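Prolyl-ACP dehydrogenase (Oscillatoria sp., PDB 4IRN) is an FAD-dependent acyl-CoA dehydrogenase-fold enzyme that oxidises prolyl groups carried on an acyl carrier protein during biosynthesis of the cyanotoxin anatoxin-a. Local coordinates at residues 49-54 with 81-86; 319-324 with 368-373; 183-188 with 219-224; 281-286 with 397-402. All coordinates share one frame; numbering follows the deposited sequence.

Interaction 1 (49-54 with 81-86)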
# COMPACT_ATOMS: atom_id res chain seq x y z
N LYS A 49 -11.72 -3.58 33.54
CA LYS A 49 -10.65 -4.23 34.31
C LYS A 49 -11.19 -5.52 34.93
O LYS A 49 -10.49 -6.52 34.95
CB LYS A 49 -10.10 -3.28 35.40
CG LYS A 49 -8.71 -3.66 35.90
CD LYS A 49 -8.33 -2.83 37.13
CE LYS A 49 -7.01 -3.26 37.73
NZ LYS A 49 -7.10 -4.58 38.43
N LYS A 50 -12.46 -5.50 35.40
CA LYS A 50 -13.15 -6.66 35.98
C LYS A 50 -13.41 -7.72 34.89
O LYS A 50 -13.29 -8.92 35.17
CB LYS A 50 -14.46 -6.21 36.64
CG LYS A 50 -15.18 -7.29 37.45
CD LYS A 50 -16.60 -6.86 37.79
CE LYS A 50 -17.42 -7.99 38.34
NZ LYS A 50 -18.86 -7.64 38.39
N VAL A 51 -13.75 -7.26 33.65
CA VAL A 51 -13.99 -8.12 32.48
C VAL A 51 -12.68 -8.83 32.08
O VAL A 51 -12.71 -10.05 31.88
CB VAL A 51 -14.65 -7.35 31.29
CG1 VAL A 51 -14.74 -8.23 30.04
CG2 VAL A 51 -16.04 -6.83 31.67
N ILE A 52 -11.55 -8.09 32.00
CA ILE A 52 -10.22 -8.63 31.67
C ILE A 52 -9.82 -9.71 32.68
O ILE A 52 -9.47 -10.81 32.26
CB ILE A 52 -9.14 -7.51 31.51
CG1 ILE A 52 -9.45 -6.59 30.30
CG2 ILE A 52 -7.70 -8.09 31.39
CD1 ILE A 52 -8.78 -5.24 30.32
N GLN A 53 -9.91 -9.40 34.00
CA GLN A 53 -9.58 -10.31 35.10
C GLN A 53 -10.40 -11.61 35.04
O GLN A 53 -9.84 -12.69 35.18
CB GLN A 53 -9.74 -9.63 36.47
CG GLN A 53 -8.73 -8.50 36.77
CD GLN A 53 -7.27 -8.86 36.68
OE1 GLN A 53 -6.80 -9.88 37.21
NE2 GLN A 53 -6.49 -7.99 36.04
N PHE A 54 -11.73 -11.49 34.80
CA PHE A 54 -12.66 -12.63 34.65
C PHE A 54 -12.23 -13.53 33.50
O PHE A 54 -12.13 -14.75 33.66
CB PHE A 54 -14.11 -12.11 34.45
CG PHE A 54 -15.07 -13.04 33.72
CD1 PHE A 54 -15.65 -14.12 34.38
CD2 PHE A 54 -15.42 -12.80 32.40
CE1 PHE A 54 -16.54 -14.97 33.71
CE2 PHE A 54 -16.31 -13.65 31.73
CZ PHE A 54 -16.87 -14.73 32.39
N SER A 81 -22.33 -15.88 30.19
CA SER A 81 -23.75 -15.58 30.40
C SER A 81 -24.05 -15.32 31.88
O SER A 81 -24.86 -14.44 32.18
CB SER A 81 -24.65 -16.69 29.87
OG SER A 81 -26.01 -16.31 29.95
N GLU A 82 -23.38 -16.07 32.80
CA GLU A 82 -23.48 -15.92 34.25
C GLU A 82 -22.92 -14.54 34.65
O GLU A 82 -23.48 -13.89 35.53
CB GLU A 82 -22.68 -17.02 34.98
CG GLU A 82 -23.35 -18.38 35.02
CD GLU A 82 -22.41 -19.55 35.28
OE1 GLU A 82 -21.46 -19.40 36.08
OE2 GLU A 82 -22.64 -20.63 34.68
N PHE A 83 -21.83 -14.10 33.97
CA PHE A 83 -21.18 -12.80 34.20
C PHE A 83 -22.08 -11.67 33.72
O PHE A 83 -22.11 -10.60 34.34
CB PHE A 83 -19.79 -12.75 33.54
CG PHE A 83 -18.94 -11.57 33.97
CD1 PHE A 83 -18.91 -10.40 33.23
CD2 PHE A 83 -18.14 -11.65 35.12
CE1 PHE A 83 -18.12 -9.31 33.64
CE2 PHE A 83 -17.35 -10.57 35.52
CZ PHE A 83 -17.35 -9.40 34.77
N GLY A 84 -22.83 -11.93 32.64
CA GLY A 84 -23.79 -11.01 32.07
C GLY A 84 -23.52 -10.52 30.66
O GLY A 84 -24.27 -9.68 30.17
N VAL A 85 -22.48 -11.06 29.99
CA VAL A 85 -22.05 -10.66 28.63
C VAL A 85 -23.23 -10.51 27.66
O VAL A 85 -23.45 -9.42 27.12
CB VAL A 85 -20.91 -11.54 28.04
CG1 VAL A 85 -20.43 -10.98 26.71
CG2 VAL A 85 -19.74 -11.69 29.00
N HIS A 86 -24.00 -11.59 27.48
CA HIS A 86 -25.15 -11.65 26.58
C HIS A 86 -26.21 -10.59 26.88
O HIS A 86 -26.78 -10.04 25.94
CB HIS A 86 -25.77 -13.05 26.61
CG HIS A 86 -24.80 -14.15 26.33
ND1 HIS A 86 -23.75 -14.43 27.19
CD2 HIS A 86 -24.75 -15.02 25.30
CE1 HIS A 86 -23.10 -15.45 26.65
NE2 HIS A 86 -23.66 -15.84 25.51
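Phe-54 on helix 42-58 meets Phe-83 at the C-terminal end of helix 74-83, where the CA atoms of these two residues lie 8.5 Å apart. Residues 49-54 are helical throughout, whereas 81-86 runs out of its helix in a Schellman motif: Gly-84, with positive phi, is the C-prime residue, Gly-84 N turns back to Ser-81 O, and Val-85 N to Cys-80 O. The contact thus joins two helices of the N-terminal helical domain of the acyl-CoA dehydrogenase fold, and it is carried by side chains, mainly an offset face-to-face stack of two phenylalanines.

The ring centroids of Phe-54 and Phe-83 are 4.2 Å apart and their planes are inclined by 19°, so the rings are close to parallel but displaced. CD2 of Phe-83 stands over the face of the Phe-54 ring toward its rim, 3.6 Å from Phe-54 CD1. The two side chains come from opposing helices and overlap while pointing in opposite senses. CB of Phe-83 also sits over the Phe-54 face as a CH-pi contact, and CB of Phe-54 approaches Phe-83 CE2.

Beyond the stack, the outer part of the Phe-83 ring reaches helix 42-58 itself. Lys-50 is stretched out, CG anti to the backbone N (chi1 -172°), and its aliphatic chain runs past CZ of Phe-83. Val-51, also packed on Leu-111 of helix 101-114 and on Trp-88, brings a methyl to the same ring: its CG2 lies 3.8 Å from Phe-83 CE1.

Interaction 2 (319-324 with 368-373). With FAD (flavin-adenine dinucleotide), chain J.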
# COMPACT_ATOMS: atom_id res chain seq x y z
N ALA A 319 10.75 -1.56 14.36
CA ALA A 319 10.03 -0.53 15.12
C ALA A 319 8.87 0.10 14.36
O ALA A 319 7.89 0.51 14.96
CB ALA A 319 11.00 0.54 15.57
N ASN A 320 8.95 0.14 13.03
CA ASN A 320 7.91 0.74 12.20
C ASN A 320 6.67 -0.13 12.17
O ASN A 320 5.57 0.41 12.09
CB ASN A 320 8.42 1.06 10.79
CG ASN A 320 7.52 1.98 10.01
OD1 ASN A 320 6.92 2.90 10.56
ND2 ASN A 320 7.42 1.77 8.72
N LYS A 321 6.84 -1.45 12.28
CA LYS A 321 5.71 -2.40 12.30
C LYS A 321 4.87 -2.18 13.55
O LYS A 321 3.66 -2.34 13.51
CB LYS A 321 6.19 -3.86 12.25
CG LYS A 321 6.80 -4.24 10.93
CD LYS A 321 7.65 -5.49 11.08
CE LYS A 321 8.13 -6.05 9.77
NZ LYS A 321 7.13 -5.97 8.68
N LEU A 322 5.54 -1.77 14.63
CA LEU A 322 4.88 -1.46 15.89
C LEU A 322 4.24 -0.07 15.89
O LEU A 322 3.19 0.11 16.47
CB LEU A 322 5.81 -1.67 17.09
CG LEU A 322 6.25 -3.12 17.22
CD1 LEU A 322 7.57 -3.22 17.88
CD2 LEU A 322 5.20 -3.93 17.91
N VAL A 323 4.82 0.89 15.15
CA VAL A 323 4.29 2.24 14.93
C VAL A 323 3.00 2.10 14.09
O VAL A 323 1.99 2.71 14.43
CB VAL A 323 5.34 3.19 14.30
CG1 VAL A 323 4.74 4.56 13.98
CG2 VAL A 323 6.56 3.35 15.20
N GLU A 324 3.02 1.23 13.05
CA GLU A 324 1.85 0.96 12.20
C GLU A 324 0.74 0.26 12.99
O GLU A 324 -0.43 0.58 12.83
CB GLU A 324 2.23 0.14 10.95
CG GLU A 324 3.02 0.92 9.91
CD GLU A 324 2.31 2.08 9.21
OE1 GLU A 324 1.07 2.03 9.07
OE2 GLU A 324 3.02 3.01 8.77
N CYS A 368 -1.90 -8.67 12.61
CA CYS A 368 -1.61 -10.08 12.89
C CYS A 368 -0.42 -10.54 12.07
O CYS A 368 0.48 -11.20 12.59
CB CYS A 368 -2.83 -10.95 12.61
SG CYS A 368 -4.10 -10.87 13.89
N LEU A 369 -0.41 -10.18 10.78
CA LEU A 369 0.65 -10.49 9.82
C LEU A 369 1.99 -9.90 10.29
O LEU A 369 3.00 -10.60 10.26
CB LEU A 369 0.25 -9.95 8.43
CG LEU A 369 1.21 -10.19 7.26
CD1 LEU A 369 1.24 -11.66 6.87
CD2 LEU A 369 0.82 -9.34 6.04
N GLU A 370 1.97 -8.65 10.77
CA GLU A 370 3.13 -7.92 11.28
C GLU A 370 3.66 -8.50 12.59
O GLU A 370 4.88 -8.53 12.78
CB GLU A 370 2.80 -6.43 11.43
CG GLU A 370 2.71 -5.70 10.10
CD GLU A 370 2.33 -4.23 10.15
OE1 GLU A 370 1.96 -3.74 11.24
OE2 GLU A 370 2.37 -3.58 9.09
N ALA A 371 2.77 -8.96 13.49
CA ALA A 371 3.15 -9.59 14.76
C ALA A 371 3.95 -10.87 14.48
O ALA A 371 4.95 -11.11 15.15
CB ALA A 371 1.91 -9.92 15.56
N ILE A 372 3.54 -11.65 13.45
CA ILE A 372 4.23 -12.86 13.01
C ILE A 372 5.61 -12.47 12.44
O ILE A 372 6.61 -13.15 12.71
CB ILE A 372 3.35 -13.68 12.01
CG1 ILE A 372 2.07 -14.21 12.70
CG2 ILE A 372 4.15 -14.83 11.35
CD1 ILE A 372 0.95 -14.57 11.77
N GLU A 373 5.67 -11.36 11.67
CA GLU A 373 6.90 -10.85 11.06
C GLU A 373 7.94 -10.45 12.10
O GLU A 373 9.08 -10.87 11.99
CB GLU A 373 6.61 -9.68 10.11
CG GLU A 373 5.98 -10.10 8.79
CD GLU A 373 5.28 -8.98 8.03
OE1 GLU A 373 5.42 -7.80 8.42
OE2 GLU A 373 4.59 -9.30 7.03
PA FAD J . 15.46 -13.12 14.02
O1A FAD J . 16.92 -12.98 13.87
O2A FAD J . 14.91 -13.66 15.35
O5B FAD J . 14.71 -11.76 13.65
C5B FAD J . 13.76 -11.15 14.55
C4B FAD J . 13.12 -10.07 13.71
O4B FAD J . 13.96 -8.91 13.70
C3B FAD J . 12.89 -10.49 12.26
O3B FAD J . 11.51 -10.43 11.95
C2B FAD J . 13.74 -9.54 11.41
O2B FAD J . 12.89 -8.92 10.46
C1B FAD J . 14.23 -8.47 12.38
N9A FAD J . 15.65 -8.17 12.28
C8A FAD J . 16.69 -8.89 12.80
N7A FAD J . 17.88 -8.43 12.49
C5A FAD J . 17.60 -7.32 11.71
C6A FAD J . 18.44 -6.38 11.06
N6A FAD J . 19.77 -6.44 11.04
N1A FAD J . 17.84 -5.38 10.37
C2A FAD J . 16.51 -5.34 10.34
N3A FAD J . 15.63 -6.17 10.90
C4A FAD J . 16.23 -7.14 11.57
N1 FAD J . 17.64 -22.50 8.92
C2 FAD J . 18.64 -23.42 8.64
O2 FAD J . 19.82 -23.20 8.91
N3 FAD J . 18.32 -24.62 8.04
C4 FAD J . 17.06 -25.02 7.68
O4 FAD J . 16.90 -26.12 7.15
C4X FAD J . 16.00 -24.05 7.98
N5 FAD J . 14.76 -24.38 7.69
C5X FAD J . 13.75 -23.47 8.02
C6 FAD J . 12.43 -23.80 7.70
C7 FAD J . 11.38 -22.95 8.00
C7M FAD J . 9.98 -23.33 7.58
C8 FAD J . 11.65 -21.72 8.65
C8M FAD J . 10.54 -20.76 9.00
C9 FAD J . 12.96 -21.39 8.97
C9A FAD J . 14.02 -22.24 8.66
N10 FAD J . 15.38 -21.94 8.97
C10 FAD J . 16.38 -22.81 8.63
C1' FAD J . 15.67 -20.70 9.73
C2' FAD J . 15.29 -19.47 8.92
O2' FAD J . 16.30 -19.17 7.95
C3' FAD J . 15.00 -18.28 9.83
O3' FAD J . 13.61 -17.93 9.80
C4' FAD J . 15.87 -17.05 9.59
O4' FAD J . 17.20 -17.46 9.89
C5' FAD J . 15.46 -15.89 10.48
O5' FAD J . 15.27 -16.51 11.77
P FAD J . 14.74 -15.69 12.98
O1P FAD J . 13.30 -15.36 12.89
O2P FAD J . 15.39 -16.52 14.07
O3P FAD J . 15.38 -14.23 12.92
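Lys-321 on helix 316-344 and Glu-370 on helix 350-375 mark the nearest backbone approach, 6.2 Å between their CA atoms, and the axes of the two short segments pass 10.0 Å apart at 157°, nearly antiparallel. The principal bond lies one turn further along: Lys-321 NZ forms a salt bridge with Glu-373 OE1, although its modelled length of 2.5 Å is doubtful. The lysine chain is bent at its last torsion (chi4 -39°) and meets the extended glutamate at about a right angle, its ammonium on the anti side of OE1. The other oxygen of Glu-373, OE2, pairs with Lys-397 of the third subunit.

Glu-370 also points at the opposite helix. Its OE1 comes within 3.2 Å of Lys-321 O, two acceptors with no bond between them, and lies near CB of Glu-324. Its OE2 is held by Arg-328, and the carboxylate of Glu-324 turns away to Arg-407 of the second subunit. Glu-373 belongs to an FAD pocket completed by the third subunit. Arg-328 probably favours the charged form of Glu-370, and the two lysines that of Glu-373, which thereby bridges this helix pair to the third subunit.

Interaction 3 (183-188 with 219-224)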
# COMPACT_ATOMS: atom_id res chain seq x y z
N ASP A 183 -53.18 -19.27 9.75
CA ASP A 183 -52.41 -18.77 10.90
C ASP A 183 -50.94 -19.22 10.89
O ASP A 183 -50.17 -18.84 11.78
CB ASP A 183 -53.11 -19.15 12.22
CG ASP A 183 -53.30 -20.64 12.43
OD1 ASP A 183 -54.11 -21.25 11.70
OD2 ASP A 183 -52.67 -21.20 13.37
N LYS A 184 -50.54 -20.01 9.88
CA LYS A 184 -49.18 -20.52 9.80
C LYS A 184 -48.48 -20.19 8.48
O LYS A 184 -49.11 -19.62 7.59
CB LYS A 184 -49.13 -22.03 10.11
CG LYS A 184 -49.93 -22.89 9.14
CD LYS A 184 -49.90 -24.36 9.54
CE LYS A 184 -50.83 -25.11 8.61
NZ LYS A 184 -50.65 -26.59 8.58
N TYR A 185 -47.18 -20.52 8.39
CA TYR A 185 -46.33 -20.30 7.22
C TYR A 185 -45.53 -21.56 6.92
O TYR A 185 -45.02 -22.20 7.84
CB TYR A 185 -45.36 -19.12 7.44
CG TYR A 185 -45.99 -17.75 7.40
CD1 TYR A 185 -46.48 -17.15 8.56
CD2 TYR A 185 -46.04 -17.03 6.22
CE1 TYR A 185 -47.02 -15.87 8.54
CE2 TYR A 185 -46.59 -15.74 6.18
CZ TYR A 185 -47.07 -15.17 7.34
OH TYR A 185 -47.61 -13.91 7.32
N ILE A 186 -45.40 -21.90 5.63
CA ILE A 186 -44.64 -23.07 5.18
C ILE A 186 -43.33 -22.56 4.57
O ILE A 186 -43.35 -21.91 3.52
CB ILE A 186 -45.42 -23.97 4.20
CG1 ILE A 186 -46.93 -24.17 4.52
CG2 ILE A 186 -44.64 -25.23 3.82
CD1 ILE A 186 -47.41 -24.74 5.81
N LEU A 187 -42.21 -22.85 5.25
CA LEU A 187 -40.88 -22.42 4.82
C LEU A 187 -40.09 -23.50 4.11
O LEU A 187 -39.99 -24.64 4.59
CB LEU A 187 -40.08 -21.82 5.98
CG LEU A 187 -40.25 -20.32 6.21
CD1 LEU A 187 -41.49 -20.02 7.04
CD2 LEU A 187 -39.03 -19.75 6.89
N ASN A 188 -39.54 -23.14 2.94
CA ASN A 188 -38.73 -24.01 2.09
C ASN A 188 -37.54 -23.22 1.54
O ASN A 188 -37.72 -22.10 1.05
CB ASN A 188 -39.57 -24.60 0.95
CG ASN A 188 -40.44 -25.75 1.38
OD1 ASN A 188 -39.98 -26.89 1.49
ND2 ASN A 188 -41.71 -25.48 1.63
N THR A 219 -39.33 -11.19 4.61
CA THR A 219 -39.97 -11.34 5.92
C THR A 219 -39.10 -12.22 6.84
O THR A 219 -38.47 -13.16 6.35
CB THR A 219 -41.42 -11.87 5.74
OG1 THR A 219 -42.09 -11.13 4.70
CG2 THR A 219 -42.25 -11.78 7.00
N THR A 220 -39.07 -11.91 8.16
CA THR A 220 -38.30 -12.63 9.18
C THR A 220 -39.19 -13.56 10.02
O THR A 220 -40.30 -13.18 10.39
CB THR A 220 -37.51 -11.65 10.04
OG1 THR A 220 -36.98 -10.61 9.22
CG2 THR A 220 -36.39 -12.33 10.84
N PHE A 221 -38.68 -14.77 10.34
CA PHE A 221 -39.37 -15.79 11.14
C PHE A 221 -38.46 -16.36 12.22
O PHE A 221 -37.25 -16.53 12.00
CB PHE A 221 -39.89 -16.92 10.24
CG PHE A 221 -40.84 -16.46 9.17
CD1 PHE A 221 -42.21 -16.35 9.43
CD2 PHE A 221 -40.38 -16.11 7.90
CE1 PHE A 221 -43.09 -15.89 8.45
CE2 PHE A 221 -41.26 -15.64 6.92
CZ PHE A 221 -42.61 -15.54 7.20
N MET A 222 -39.04 -16.65 13.41
CA MET A 222 -38.31 -17.22 14.55
C MET A 222 -38.74 -18.66 14.72
O MET A 222 -39.88 -18.93 15.09
CB MET A 222 -38.56 -16.41 15.83
CG MET A 222 -38.13 -14.97 15.72
SD MET A 222 -38.44 -13.98 17.18
CE MET A 222 -40.19 -13.79 17.08
N ILE A 223 -37.84 -19.58 14.36
CA ILE A 223 -38.13 -21.01 14.42
C ILE A 223 -37.29 -21.66 15.51
O ILE A 223 -36.06 -21.53 15.50
CB ILE A 223 -37.98 -21.66 13.02
CG1 ILE A 223 -38.88 -20.94 11.96
CG2 ILE A 223 -38.32 -23.15 13.05
CD1 ILE A 223 -38.47 -21.10 10.50
N GLU A 224 -37.96 -22.35 16.43
CA GLU A 224 -37.30 -23.07 17.51
C GLU A 224 -36.59 -24.33 16.97
O GLU A 224 -37.01 -24.87 15.95
CB GLU A 224 -38.31 -23.46 18.60
CG GLU A 224 -38.72 -22.31 19.51
CD GLU A 224 -39.77 -22.62 20.55
OE1 GLU A 224 -39.91 -23.80 20.96
OE2 GLU A 224 -40.45 -21.66 20.99
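Phe-221 projects from strand 218-224 into the angle between Tyr-185 and Leu-187 of strand 184-191. The two strands belong to different sheets and, over these short segments, run almost perpendicular, with axes 10.5 Å apart at 92°. Side chains fill the interval.

On one flank, Phe-221 drives an edge into the face of Tyr-185, an edge-to-face pair with centroids 4.9 Å apart and planes at 57°. CE1 of Phe-221 is the leading atom, standing over the tyrosine ring toward its rim, 3.6 Å from Tyr-185 CG. On another flank, Leu-187 lays its CD1 methyl over the centre of the Phe-221 ring, 4.2 Å from the centroid. Phe-221 CG is anti to its own carbonyl carbon (chi1 -59°), a setting that sends the ring out between these two residues.

The second branch of Leu-187 does separate work. Its CD2 touches Phe-221 CD2 and fits beside the terminal methyl of Ile-223, with Leu-187 CD2 3.9 Å from Ile-223 CD1. The forked leucine thus sits between alternate side chains of the facing strand. Ala-178 extends the apolar layer against both Leu-187 and Phe-221, while Tyr-185 OH is hydrogen-bonded to Glu-265 and Arg-261.

Interleaved side chains between two sheets whose strands cross at nearly a right angle are what an orthogonally packed beta structure presents, here in the middle beta domain of the acyl-CoA dehydrogenase fold.

Interaction 4 (281-286 with 397-402). With FAD (flavin-adenine dinucleotide), chain I.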
# COMPACT_ATOMS: atom_id res chain seq x y z
N GLY A 281 -20.92 -2.83 13.20
CA GLY A 281 -20.33 -1.91 14.17
C GLY A 281 -19.81 -2.52 15.45
O GLY A 281 -18.93 -1.93 16.08
N PHE A 282 -20.37 -3.67 15.90
CA PHE A 282 -20.00 -4.26 17.18
C PHE A 282 -19.41 -5.67 17.23
O PHE A 282 -18.89 -6.05 18.28
CB PHE A 282 -21.12 -4.04 18.21
CG PHE A 282 -21.52 -2.58 18.30
CD1 PHE A 282 -20.70 -1.66 18.92
CD2 PHE A 282 -22.69 -2.13 17.70
CE1 PHE A 282 -21.03 -0.31 18.94
CE2 PHE A 282 -23.02 -0.78 17.73
CZ PHE A 282 -22.19 0.12 18.35
N ILE A 283 -19.47 -6.43 16.12
CA ILE A 283 -18.90 -7.78 16.06
C ILE A 283 -17.36 -7.74 16.22
O ILE A 283 -16.77 -8.71 16.71
CB ILE A 283 -19.37 -8.57 14.81
CG1 ILE A 283 -19.30 -10.09 15.02
CG2 ILE A 283 -18.66 -8.14 13.51
CD1 ILE A 283 -20.49 -10.86 14.46
N LEU A 284 -16.72 -6.62 15.83
CA LEU A 284 -15.27 -6.43 15.86
C LEU A 284 -14.78 -5.56 17.02
O LEU A 284 -13.62 -5.17 17.04
CB LEU A 284 -14.77 -5.90 14.49
CG LEU A 284 -14.88 -6.84 13.28
CD1 LEU A 284 -14.32 -6.18 12.04
CD2 LEU A 284 -14.16 -8.15 13.53
N ALA A 285 -15.66 -5.28 18.00
CA ALA A 285 -15.33 -4.49 19.19
C ALA A 285 -14.24 -5.20 19.99
O ALA A 285 -13.28 -4.56 20.43
CB ALA A 285 -16.57 -4.30 20.05
N ALA A 286 -14.36 -6.54 20.12
CA ALA A 286 -13.40 -7.38 20.84
C ALA A 286 -12.09 -7.55 20.07
O ALA A 286 -11.05 -7.71 20.70
CB ALA A 286 -14.01 -8.72 21.14
N LYS A 397 -13.23 -10.51 7.24
CA LYS A 397 -13.27 -9.97 5.87
C LYS A 397 -14.42 -10.59 5.07
O LYS A 397 -14.69 -10.14 3.95
CB LYS A 397 -11.92 -10.21 5.16
CG LYS A 397 -10.78 -9.38 5.75
CD LYS A 397 -9.51 -9.52 4.97
CE LYS A 397 -9.37 -8.46 3.91
NZ LYS A 397 -8.00 -8.49 3.35
N PHE A 398 -15.11 -11.61 5.65
CA PHE A 398 -16.22 -12.32 5.00
C PHE A 398 -17.55 -12.24 5.76
O PHE A 398 -18.58 -11.97 5.13
CB PHE A 398 -15.83 -13.76 4.65
CG PHE A 398 -14.55 -13.82 3.86
CD1 PHE A 398 -14.50 -13.35 2.55
CD2 PHE A 398 -13.38 -14.29 4.44
CE1 PHE A 398 -13.31 -13.37 1.83
CE2 PHE A 398 -12.19 -14.32 3.71
CZ PHE A 398 -12.16 -13.85 2.41
N TYR A 399 -17.54 -12.43 7.11
CA TYR A 399 -18.78 -12.28 7.87
C TYR A 399 -19.10 -10.81 8.04
O TYR A 399 -18.19 -9.97 7.97
CB TYR A 399 -18.79 -13.08 9.18
CG TYR A 399 -17.79 -12.67 10.24
CD1 TYR A 399 -18.01 -11.54 11.02
CD2 TYR A 399 -16.72 -13.48 10.57
CE1 TYR A 399 -17.12 -11.18 12.03
CE2 TYR A 399 -15.83 -13.14 11.59
CZ TYR A 399 -16.03 -11.98 12.31
OH TYR A 399 -15.15 -11.65 13.31
N SER A 400 -20.41 -10.48 8.19
CA SER A 400 -20.97 -9.12 8.30
C SER A 400 -20.84 -8.35 6.96
O SER A 400 -21.09 -7.15 6.90
CB SER A 400 -20.34 -8.33 9.45
OG SER A 400 -20.36 -9.05 10.68
N GLY A 401 -20.46 -9.07 5.91
CA GLY A 401 -20.25 -8.53 4.57
C GLY A 401 -18.78 -8.45 4.22
O GLY A 401 -17.94 -8.24 5.09
N THR A 402 -18.46 -8.62 2.92
CA THR A 402 -17.08 -8.56 2.42
C THR A 402 -16.60 -7.11 2.37
O THR A 402 -17.44 -6.20 2.35
CB THR A 402 -16.94 -9.21 1.04
OG1 THR A 402 -17.68 -8.46 0.09
CG2 THR A 402 -17.34 -10.68 1.01
PA FAD I . -20.16 -13.64 -2.80
O1A FAD I . -21.23 -12.81 -2.21
O2A FAD I . -20.46 -14.89 -3.62
O5B FAD I . -19.30 -12.76 -3.79
C5B FAD I . -18.12 -13.31 -4.40
C4B FAD I . -17.07 -12.24 -4.44
O4B FAD I . -17.46 -11.21 -5.36
C3B FAD I . -16.77 -11.57 -3.09
O3B FAD I . -15.41 -11.79 -2.75
C2B FAD I . -17.11 -10.08 -3.27
O2B FAD I . -15.98 -9.29 -2.95
C1B FAD I . -17.38 -9.93 -4.77
N9A FAD I . -18.61 -9.19 -5.08
C8A FAD I . -19.89 -9.67 -5.05
N7A FAD I . -20.81 -8.78 -5.31
C5A FAD I . -20.08 -7.62 -5.54
C6A FAD I . -20.47 -6.29 -5.87
N6A FAD I . -21.74 -5.91 -6.03
N1A FAD I . -19.50 -5.37 -6.01
C2A FAD I . -18.23 -5.75 -5.85
N3A FAD I . -17.75 -6.96 -5.56
C4A FAD I . -18.72 -7.86 -5.41
N1 FAD I . -24.43 -15.50 6.89
C2 FAD I . -25.61 -15.58 7.59
O2 FAD I . -26.68 -15.28 7.06
N3 FAD I . -25.61 -16.04 8.90
C4 FAD I . -24.51 -16.44 9.61
O4 FAD I . -24.63 -16.83 10.77
C4X FAD I . -23.25 -16.36 8.87
N5 FAD I . -22.15 -16.75 9.47
C5X FAD I . -20.97 -16.73 8.73
C6 FAD I . -19.79 -17.15 9.35
C7 FAD I . -18.57 -17.14 8.68
C7M FAD I . -17.31 -17.50 9.42
C8 FAD I . -18.53 -16.71 7.34
C8M FAD I . -17.24 -16.67 6.56
C9 FAD I . -19.70 -16.32 6.71
C9A FAD I . -20.92 -16.31 7.37
N10 FAD I . -22.14 -15.89 6.76
C10 FAD I . -23.30 -15.88 7.48
C1' FAD I . -22.14 -15.54 5.32
C2' FAD I . -21.30 -14.29 5.09
O2' FAD I . -22.01 -13.11 5.46
C3' FAD I . -20.81 -14.24 3.64
O3' FAD I . -19.39 -14.38 3.62
C4' FAD I . -21.21 -12.97 2.89
O4' FAD I . -22.63 -12.84 2.86
C5' FAD I . -20.60 -12.88 1.50
O5' FAD I . -21.14 -13.90 0.64
P FAD I . -20.16 -14.84 -0.21
O1P FAD I . -18.95 -15.22 0.56
O2P FAD I . -21.20 -15.87 -0.60
O3P FAD I . -19.43 -14.20 -1.48
O HOH W 1 -15.79 -11.44 16.04
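The Tyr-399 ring meets Ile-283 at its edge: Ile-283 CG2 lies near the ring plane, 3.7 Å from Tyr-399 CE1. Ser-400 OG is found at the edge as well. Phe-122 stacks on the tyrosine, and the C7M methyl of FAD approaches the ring obliquely. Leu-284 comes from yet another direction, its CD2 methyl reaching the phenol oxygen, 3.6 Å from Tyr-399 OH.

Tyr-399 CG occupies the position between the backbone N and the carbonyl carbon (chi1 65°), which turns the ring toward the bend at 281-286. There the hydroxyl is tied to the backbone through water 1, which lies 2.8 Å from Tyr-399 OH and donates a hydrogen bond to Ile-283 O at 3.0 Å. Ile-283 CG2 also packs against Ser-400 OG at 3.4 Å, a polar atom whose hydrogen bond goes to Glu-279.

Both backbones turn at this point. A type I turn spans Phe-282 to Ala-285 where helix 268-282 gives way to helix 285-304, and a type II turn covers Phe-398 to Gly-401. In the latter, Phe-398 O accepts a hydrogen bond from the ribityl O3' of FAD at 3.0 Å. Thr-402, just after the turn, also belongs to the FAD pocket and is the N-cap of helix 403-414. The contact therefore backs the loop before that helix against the helix junction, beside the flavin-binding site of the acyl-CoA dehydrogenase fold.

From the N terminus, interaction 1 closes first, bringing two helices of the N-terminal domain together across a short, largely helical connection. Interaction 3 follows in series and joins two sheets of the middle domain across 30 residues that contain no helix. Interaction 4 then opens at 281-286 and closes at 397-402, with 110 residues between its segments, the longest loop of the four. Interaction 2 is nested within it, pairing helices 316-344 and 350-375 of the C-terminal domain. No two contacts touch; interactions 2 and 3 lie on opposite sides of the chain's centre, their centres 48 Å apart. Interactions 2 and 4 both reach the third subunit, and Glu-373 and Lys-397 pair across that interface.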